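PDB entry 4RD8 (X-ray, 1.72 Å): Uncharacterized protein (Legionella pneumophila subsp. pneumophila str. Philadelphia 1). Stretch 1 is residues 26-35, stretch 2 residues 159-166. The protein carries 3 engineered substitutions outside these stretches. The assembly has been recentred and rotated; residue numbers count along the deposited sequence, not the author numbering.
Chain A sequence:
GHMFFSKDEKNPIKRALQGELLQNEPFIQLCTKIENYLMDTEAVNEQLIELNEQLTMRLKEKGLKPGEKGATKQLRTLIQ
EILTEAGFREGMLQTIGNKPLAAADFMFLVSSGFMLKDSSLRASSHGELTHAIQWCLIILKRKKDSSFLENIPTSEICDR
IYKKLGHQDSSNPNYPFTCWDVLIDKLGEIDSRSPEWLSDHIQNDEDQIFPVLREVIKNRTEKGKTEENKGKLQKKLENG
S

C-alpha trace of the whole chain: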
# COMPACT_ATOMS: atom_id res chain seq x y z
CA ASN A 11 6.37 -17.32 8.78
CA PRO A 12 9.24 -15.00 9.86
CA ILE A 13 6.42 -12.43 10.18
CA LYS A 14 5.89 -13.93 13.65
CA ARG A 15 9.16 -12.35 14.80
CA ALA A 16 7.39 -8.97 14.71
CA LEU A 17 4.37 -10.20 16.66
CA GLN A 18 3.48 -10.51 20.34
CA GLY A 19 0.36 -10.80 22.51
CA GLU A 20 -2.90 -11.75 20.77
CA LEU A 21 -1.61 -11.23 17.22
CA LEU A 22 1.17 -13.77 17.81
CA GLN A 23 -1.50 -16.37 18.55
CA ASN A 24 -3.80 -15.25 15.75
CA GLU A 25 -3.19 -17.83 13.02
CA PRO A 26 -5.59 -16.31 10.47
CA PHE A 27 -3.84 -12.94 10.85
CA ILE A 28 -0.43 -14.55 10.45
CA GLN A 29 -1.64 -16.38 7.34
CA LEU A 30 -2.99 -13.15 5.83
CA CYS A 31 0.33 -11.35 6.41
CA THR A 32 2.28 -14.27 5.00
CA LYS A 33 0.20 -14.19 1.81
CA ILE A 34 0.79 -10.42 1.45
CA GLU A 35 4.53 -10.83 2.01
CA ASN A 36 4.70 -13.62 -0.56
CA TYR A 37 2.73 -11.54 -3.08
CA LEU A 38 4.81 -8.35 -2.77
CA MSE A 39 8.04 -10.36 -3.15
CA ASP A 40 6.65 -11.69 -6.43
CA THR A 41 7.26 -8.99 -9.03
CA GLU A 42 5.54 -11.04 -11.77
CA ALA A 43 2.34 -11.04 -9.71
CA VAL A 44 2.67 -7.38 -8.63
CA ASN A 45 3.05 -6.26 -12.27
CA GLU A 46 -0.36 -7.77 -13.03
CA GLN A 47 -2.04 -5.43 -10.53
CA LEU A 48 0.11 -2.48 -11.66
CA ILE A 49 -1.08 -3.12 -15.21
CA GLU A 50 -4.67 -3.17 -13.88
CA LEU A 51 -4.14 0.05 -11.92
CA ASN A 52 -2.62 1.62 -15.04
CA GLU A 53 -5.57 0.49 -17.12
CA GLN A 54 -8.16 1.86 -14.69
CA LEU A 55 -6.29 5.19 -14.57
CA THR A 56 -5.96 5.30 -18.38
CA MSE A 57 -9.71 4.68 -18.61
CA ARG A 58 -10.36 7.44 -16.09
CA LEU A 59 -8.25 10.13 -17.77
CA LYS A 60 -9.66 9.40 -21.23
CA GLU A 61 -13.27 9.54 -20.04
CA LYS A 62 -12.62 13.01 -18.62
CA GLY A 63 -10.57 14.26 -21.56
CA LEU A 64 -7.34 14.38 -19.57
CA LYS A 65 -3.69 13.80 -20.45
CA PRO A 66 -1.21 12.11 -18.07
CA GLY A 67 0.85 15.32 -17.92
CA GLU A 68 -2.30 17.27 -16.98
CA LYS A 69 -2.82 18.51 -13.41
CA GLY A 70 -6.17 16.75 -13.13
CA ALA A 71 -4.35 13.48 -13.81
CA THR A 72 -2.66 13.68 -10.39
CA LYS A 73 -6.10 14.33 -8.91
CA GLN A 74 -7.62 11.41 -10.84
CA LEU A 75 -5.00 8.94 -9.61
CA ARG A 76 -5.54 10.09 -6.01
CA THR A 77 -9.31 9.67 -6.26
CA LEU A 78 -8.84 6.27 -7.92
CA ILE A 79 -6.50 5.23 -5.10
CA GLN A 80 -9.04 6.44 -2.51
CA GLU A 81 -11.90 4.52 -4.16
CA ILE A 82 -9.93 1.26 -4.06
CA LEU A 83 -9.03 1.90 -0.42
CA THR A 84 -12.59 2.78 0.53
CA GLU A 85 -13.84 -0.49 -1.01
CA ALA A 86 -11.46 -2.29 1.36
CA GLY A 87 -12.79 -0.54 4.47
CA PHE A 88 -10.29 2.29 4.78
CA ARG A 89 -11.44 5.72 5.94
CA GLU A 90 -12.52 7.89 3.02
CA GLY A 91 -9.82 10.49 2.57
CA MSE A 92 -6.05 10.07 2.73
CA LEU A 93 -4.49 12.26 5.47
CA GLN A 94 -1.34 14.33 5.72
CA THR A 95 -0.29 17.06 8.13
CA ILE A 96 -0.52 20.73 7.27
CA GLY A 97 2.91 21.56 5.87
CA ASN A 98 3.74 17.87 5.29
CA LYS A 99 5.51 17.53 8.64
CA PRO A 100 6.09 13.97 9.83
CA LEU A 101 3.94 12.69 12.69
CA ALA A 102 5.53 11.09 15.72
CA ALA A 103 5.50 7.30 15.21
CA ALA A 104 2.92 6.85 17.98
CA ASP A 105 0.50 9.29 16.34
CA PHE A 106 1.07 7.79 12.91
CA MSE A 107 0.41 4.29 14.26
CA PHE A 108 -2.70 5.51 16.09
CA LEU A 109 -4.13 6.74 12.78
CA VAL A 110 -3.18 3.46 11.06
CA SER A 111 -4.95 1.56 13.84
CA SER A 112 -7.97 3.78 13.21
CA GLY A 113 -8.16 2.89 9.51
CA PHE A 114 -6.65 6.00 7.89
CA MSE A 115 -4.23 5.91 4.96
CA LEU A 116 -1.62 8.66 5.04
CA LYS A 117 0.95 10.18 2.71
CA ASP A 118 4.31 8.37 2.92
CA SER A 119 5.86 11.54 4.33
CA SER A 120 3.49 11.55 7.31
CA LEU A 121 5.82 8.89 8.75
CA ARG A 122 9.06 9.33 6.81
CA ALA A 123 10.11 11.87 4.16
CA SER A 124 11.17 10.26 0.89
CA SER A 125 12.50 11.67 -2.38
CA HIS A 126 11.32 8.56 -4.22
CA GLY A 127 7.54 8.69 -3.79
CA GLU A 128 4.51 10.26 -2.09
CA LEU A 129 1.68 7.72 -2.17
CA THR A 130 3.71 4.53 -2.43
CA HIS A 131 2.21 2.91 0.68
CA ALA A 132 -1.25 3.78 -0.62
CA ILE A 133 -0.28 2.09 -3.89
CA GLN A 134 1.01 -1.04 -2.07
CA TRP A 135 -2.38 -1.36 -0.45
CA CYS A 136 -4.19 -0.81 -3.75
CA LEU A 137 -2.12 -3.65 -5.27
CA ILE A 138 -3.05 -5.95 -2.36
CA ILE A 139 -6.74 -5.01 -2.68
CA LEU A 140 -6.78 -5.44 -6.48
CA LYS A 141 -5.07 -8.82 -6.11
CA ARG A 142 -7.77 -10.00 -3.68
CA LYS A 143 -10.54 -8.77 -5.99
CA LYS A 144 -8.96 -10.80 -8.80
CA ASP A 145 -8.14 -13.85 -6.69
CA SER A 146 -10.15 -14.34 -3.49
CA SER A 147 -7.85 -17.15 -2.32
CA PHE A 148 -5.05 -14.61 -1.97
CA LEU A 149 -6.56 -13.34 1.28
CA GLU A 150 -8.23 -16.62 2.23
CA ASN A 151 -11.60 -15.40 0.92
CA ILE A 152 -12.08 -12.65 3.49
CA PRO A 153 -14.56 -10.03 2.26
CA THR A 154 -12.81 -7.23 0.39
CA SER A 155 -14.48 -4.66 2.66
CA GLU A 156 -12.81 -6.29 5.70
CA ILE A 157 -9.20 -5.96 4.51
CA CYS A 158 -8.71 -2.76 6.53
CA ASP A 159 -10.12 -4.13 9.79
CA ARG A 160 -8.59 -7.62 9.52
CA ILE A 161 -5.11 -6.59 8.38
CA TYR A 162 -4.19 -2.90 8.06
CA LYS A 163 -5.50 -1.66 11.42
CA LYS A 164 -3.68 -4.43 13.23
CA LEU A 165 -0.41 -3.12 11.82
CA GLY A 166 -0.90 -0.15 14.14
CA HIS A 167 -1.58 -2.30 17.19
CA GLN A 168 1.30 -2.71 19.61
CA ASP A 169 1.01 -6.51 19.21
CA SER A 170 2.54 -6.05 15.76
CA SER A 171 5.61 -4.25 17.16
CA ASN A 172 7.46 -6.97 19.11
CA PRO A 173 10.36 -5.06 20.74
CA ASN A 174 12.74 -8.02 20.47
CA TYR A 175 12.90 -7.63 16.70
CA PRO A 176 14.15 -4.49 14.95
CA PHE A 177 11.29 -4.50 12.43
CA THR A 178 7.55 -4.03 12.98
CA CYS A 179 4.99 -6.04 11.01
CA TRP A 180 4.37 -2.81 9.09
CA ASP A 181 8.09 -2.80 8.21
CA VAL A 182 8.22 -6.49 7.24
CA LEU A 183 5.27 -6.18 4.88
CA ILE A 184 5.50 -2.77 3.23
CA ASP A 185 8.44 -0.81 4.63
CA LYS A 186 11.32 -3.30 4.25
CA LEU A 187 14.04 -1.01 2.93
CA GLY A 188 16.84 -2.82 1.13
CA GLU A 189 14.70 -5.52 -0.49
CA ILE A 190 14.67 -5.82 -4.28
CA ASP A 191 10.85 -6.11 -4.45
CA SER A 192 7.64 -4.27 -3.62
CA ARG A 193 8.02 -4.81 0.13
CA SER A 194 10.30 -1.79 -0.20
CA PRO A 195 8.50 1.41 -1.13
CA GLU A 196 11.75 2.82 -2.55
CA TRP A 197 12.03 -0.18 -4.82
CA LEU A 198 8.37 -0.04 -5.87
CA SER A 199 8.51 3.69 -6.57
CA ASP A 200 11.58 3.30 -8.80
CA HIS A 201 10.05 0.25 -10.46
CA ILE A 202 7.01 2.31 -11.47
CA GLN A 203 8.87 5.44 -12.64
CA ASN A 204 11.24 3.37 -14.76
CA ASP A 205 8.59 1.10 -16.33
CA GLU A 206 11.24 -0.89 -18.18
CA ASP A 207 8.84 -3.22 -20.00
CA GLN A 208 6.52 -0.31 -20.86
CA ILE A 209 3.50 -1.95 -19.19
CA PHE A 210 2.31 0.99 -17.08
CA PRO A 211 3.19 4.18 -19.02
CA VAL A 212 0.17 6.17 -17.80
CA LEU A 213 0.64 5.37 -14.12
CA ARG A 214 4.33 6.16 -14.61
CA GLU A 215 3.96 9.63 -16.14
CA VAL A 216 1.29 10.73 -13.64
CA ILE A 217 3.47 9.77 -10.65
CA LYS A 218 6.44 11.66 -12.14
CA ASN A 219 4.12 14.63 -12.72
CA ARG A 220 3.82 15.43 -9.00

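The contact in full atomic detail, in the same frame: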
# COMPACT_ATOMS: atom_id res chain seq x y z
N PRO A 26 -5.08 -16.89 11.72
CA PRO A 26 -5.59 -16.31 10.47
C PRO A 26 -4.89 -15.00 10.11
O PRO A 26 -4.64 -14.76 8.93
CB PRO A 26 -7.07 -16.07 10.78
CG PRO A 26 -7.41 -17.17 11.76
CD PRO A 26 -6.18 -17.24 12.65
N PHE A 27 -4.56 -14.19 11.11
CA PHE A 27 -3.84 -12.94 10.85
C PHE A 27 -2.47 -13.24 10.27
O PHE A 27 -2.05 -12.61 9.29
CB PHE A 27 -3.70 -12.12 12.12
CG PHE A 27 -2.86 -10.89 11.95
CD1 PHE A 27 -3.34 -9.80 11.22
CD2 PHE A 27 -1.59 -10.80 12.51
CE1 PHE A 27 -2.57 -8.65 11.08
CE2 PHE A 27 -0.82 -9.67 12.36
CZ PHE A 27 -1.30 -8.58 11.64
N ILE A 28 -1.77 -14.19 10.88
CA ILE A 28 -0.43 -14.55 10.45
C ILE A 28 -0.47 -15.04 9.01
O ILE A 28 0.39 -14.70 8.21
CB ILE A 28 0.19 -15.63 11.36
CG1 ILE A 28 0.44 -15.07 12.77
CG2 ILE A 28 1.50 -16.16 10.78
CD1 ILE A 28 0.75 -16.13 13.83
N GLN A 29 -1.48 -15.85 8.69
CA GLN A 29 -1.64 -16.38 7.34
C GLN A 29 -1.87 -15.25 6.33
O GLN A 29 -1.27 -15.24 5.26
CB GLN A 29 -2.78 -17.39 7.28
CG GLN A 29 -3.10 -17.91 5.87
CD GLN A 29 -1.98 -18.74 5.25
OE1 GLN A 29 -1.00 -19.09 5.92
NE2 GLN A 29 -2.13 -19.07 3.97
N LEU A 30 -2.71 -14.28 6.70
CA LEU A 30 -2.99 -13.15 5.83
C LEU A 30 -1.72 -12.34 5.55
O LEU A 30 -1.46 -11.97 4.40
CB LEU A 30 -4.09 -12.26 6.42
CG LEU A 30 -5.49 -12.90 6.48
CD1 LEU A 30 -6.46 -11.98 7.21
CD2 LEU A 30 -6.03 -13.23 5.09
N CYS A 31 -0.93 -12.09 6.59
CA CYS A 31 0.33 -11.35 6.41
C CYS A 31 1.32 -12.11 5.55
O CYS A 31 2.04 -11.52 4.74
CB CYS A 31 0.98 -11.03 7.76
SG CYS A 31 0.06 -9.84 8.76
N THR A 32 1.36 -13.43 5.74
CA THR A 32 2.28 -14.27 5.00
C THR A 32 1.93 -14.23 3.51
O THR A 32 2.82 -14.14 2.67
CB THR A 32 2.23 -15.71 5.52
OG1 THR A 32 2.62 -15.70 6.90
CG2 THR A 32 3.16 -16.60 4.73
N LYS A 33 0.64 -14.26 3.20
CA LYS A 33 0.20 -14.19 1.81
C LYS A 33 0.59 -12.84 1.18
O LYS A 33 1.08 -12.81 0.04
CB LYS A 33 -1.32 -14.43 1.72
CG LYS A 33 -1.74 -15.83 2.14
CD LYS A 33 -1.23 -16.89 1.19
CE LYS A 33 -2.01 -16.90 -0.12
NZ LYS A 33 -3.36 -17.50 0.04
N ILE A 34 0.41 -11.76 1.92
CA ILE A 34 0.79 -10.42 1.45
C ILE A 34 2.29 -10.35 1.20
O ILE A 34 2.73 -9.85 0.16
CB ILE A 34 0.35 -9.33 2.44
CG1 ILE A 34 -1.17 -9.21 2.41
CG2 ILE A 34 1.00 -7.99 2.12
CD1 ILE A 34 -1.73 -8.26 3.44
N GLU A 35 3.08 -10.87 2.14
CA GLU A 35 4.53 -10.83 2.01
C GLU A 35 4.96 -11.61 0.77
O GLU A 35 5.81 -11.16 0.01
CB GLU A 35 5.19 -11.44 3.26
CG GLU A 35 6.69 -11.22 3.34
CD GLU A 35 7.34 -12.10 4.39
OE1 GLU A 35 6.92 -13.27 4.51
OE2 GLU A 35 8.26 -11.62 5.09
N ASP A 159 -9.96 -3.68 8.41
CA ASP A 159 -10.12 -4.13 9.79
C ASP A 159 -9.29 -5.37 10.13
O ASP A 159 -8.71 -5.46 11.22
CB ASP A 159 -11.59 -4.43 10.10
CG ASP A 159 -12.45 -3.18 10.17
OD1 ASP A 159 -11.90 -2.06 10.14
OD2 ASP A 159 -13.69 -3.32 10.26
N ARG A 160 -9.24 -6.34 9.21
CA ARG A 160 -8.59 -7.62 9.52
C ARG A 160 -7.06 -7.59 9.39
O ARG A 160 -6.38 -8.45 9.95
CB ARG A 160 -9.13 -8.73 8.62
CG ARG A 160 -10.54 -9.14 8.96
CD ARG A 160 -10.93 -10.36 8.17
NE ARG A 160 -12.35 -10.68 8.35
CZ ARG A 160 -12.84 -11.91 8.33
NH1 ARG A 160 -12.04 -12.95 8.15
NH2 ARG A 160 -14.15 -12.10 8.49
N ILE A 161 -6.55 -6.65 8.62
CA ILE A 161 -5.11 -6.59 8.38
C ILE A 161 -4.47 -5.23 8.71
O ILE A 161 -3.67 -5.11 9.65
CB ILE A 161 -4.75 -7.00 6.93
CG1 ILE A 161 -5.44 -8.32 6.54
CG2 ILE A 161 -3.26 -7.14 6.78
CD1 ILE A 161 -5.47 -8.58 5.03
N TYR A 162 -4.83 -4.21 7.94
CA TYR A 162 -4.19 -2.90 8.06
C TYR A 162 -4.22 -2.31 9.47
O TYR A 162 -3.19 -1.91 10.00
CB TYR A 162 -4.84 -1.93 7.08
CG TYR A 162 -4.24 -0.53 7.05
CD1 TYR A 162 -3.11 -0.26 6.30
CD2 TYR A 162 -4.83 0.51 7.74
CE1 TYR A 162 -2.57 1.03 6.24
CE2 TYR A 162 -4.30 1.81 7.69
CZ TYR A 162 -3.17 2.05 6.93
OH TYR A 162 -2.66 3.34 6.89
N LYS A 163 -5.39 -2.26 10.09
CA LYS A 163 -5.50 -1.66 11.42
C LYS A 163 -4.63 -2.36 12.43
O LYS A 163 -4.11 -1.73 13.35
CB LYS A 163 -6.95 -1.63 11.92
CG LYS A 163 -7.87 -0.69 11.13
CD LYS A 163 -9.26 -0.68 11.76
CE LYS A 163 -10.18 0.32 11.09
NZ LYS A 163 -11.54 0.26 11.73
N LYS A 164 -4.46 -3.67 12.27
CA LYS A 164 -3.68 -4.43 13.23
C LYS A 164 -2.21 -4.12 13.13
O LYS A 164 -1.46 -4.37 14.08
CB LYS A 164 -3.98 -5.94 13.12
CG LYS A 164 -5.48 -6.22 13.30
CD LYS A 164 -5.82 -7.70 13.49
CE LYS A 164 -7.33 -7.87 13.63
NZ LYS A 164 -7.76 -9.28 13.92
N LEU A 165 -1.79 -3.54 12.00
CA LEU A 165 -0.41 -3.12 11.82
C LEU A 165 -0.07 -1.92 12.71
O LEU A 165 1.11 -1.62 12.94
CB LEU A 165 -0.10 -2.79 10.36
CG LEU A 165 -0.27 -3.94 9.37
CD1 LEU A 165 0.04 -3.46 7.94
CD2 LEU A 165 0.63 -5.12 9.76
N GLY A 166 -1.10 -1.25 13.22
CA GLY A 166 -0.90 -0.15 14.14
C GLY A 166 -1.08 -0.54 15.60
O GLY A 166 -0.96 0.29 16.50

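The two stretches meet mainly through shape and apolar packing, with a ring edge set against two carbonyl oxygens; no hydrogen bond or salt bridge crosses between them. Stretch 1 is a regular stretch of helix, and Phe27, Leu30 and Ile34, spaced three and four residues apart, line one side of it. Against this ridge lies a less regular piece of chain, helical at Asp159 to Tyr162 with a wider pi-type turn. Together the two surfaces bury 338 Å², a modest area, about half of it contributed by Phe27 and Ile161, whose CA atoms, 6.9 Å apart, are the nearest CA pair across the contact.

Phe27 is the largest bump. Its CA-to-CB bond points sideways, but with chi1 in the t well the ring swings over to stretch 2 and lies along the backbone there. CD1 comes within 3.6 Å of Arg160 O, and CE1 within 4.0 Å of Ile161 O, both oxygens lying at the ring edge near its plane. Such an approach suits an aromatic ring, because its rim hydrogens carry a slight positive charge that can face carbonyl oxygen. Ile161 O also accepts weak backbone bonds from Lys164 N and Leu165 N. The hollow receiving the ring is completed by side chains from the following turn: Lys164 CB lies 3.7 Å from Phe27 CE1, and Leu165 CD2 lies 4.4 Å from Phe27 CZ. A flat, rigid side chain is long enough to reach all of these at once.

The complementary bump is Ile161. It too leaves its backbone sideways, yet the end of its side chain comes nearer to the helix and fits between Leu30 and Ile34: Ile161 CG1 is 3.9 Å from Leu30 CD1, Ile161 CG2 is 3.8 Å from Ile34 CD1, and Ile161 CD1 is 4.1 Å from Ile34 CD1 and 4.2 Å from Leu30 CD1. The branched shape makes it a broad apolar plug. Leu30 and Ile34 both point toward stretch 2, and both extend in the m,t rotamer, delivering a terminal methyl to the contact. Leu30 CD1 also reaches 4.4 Å from Arg160 CB, so the aliphatic base of an otherwise exposed arginine borders the apolar patch.

Lys164 serves similarly at the margin. Its CB lies beside the phenyl ring, and its extended chain runs on past it, with Lys164 CD 4.0 Å from Phe27 CD1, so the aliphatic part of a partly exposed lysine packs against the ring. Phe27, Leu30, Ile34, Ile161 and Leu165 are all buried, as befits side chains with no polar group to satisfy. On the far side of stretch 2, Tyr162 points away from the helix and takes no part in this packing.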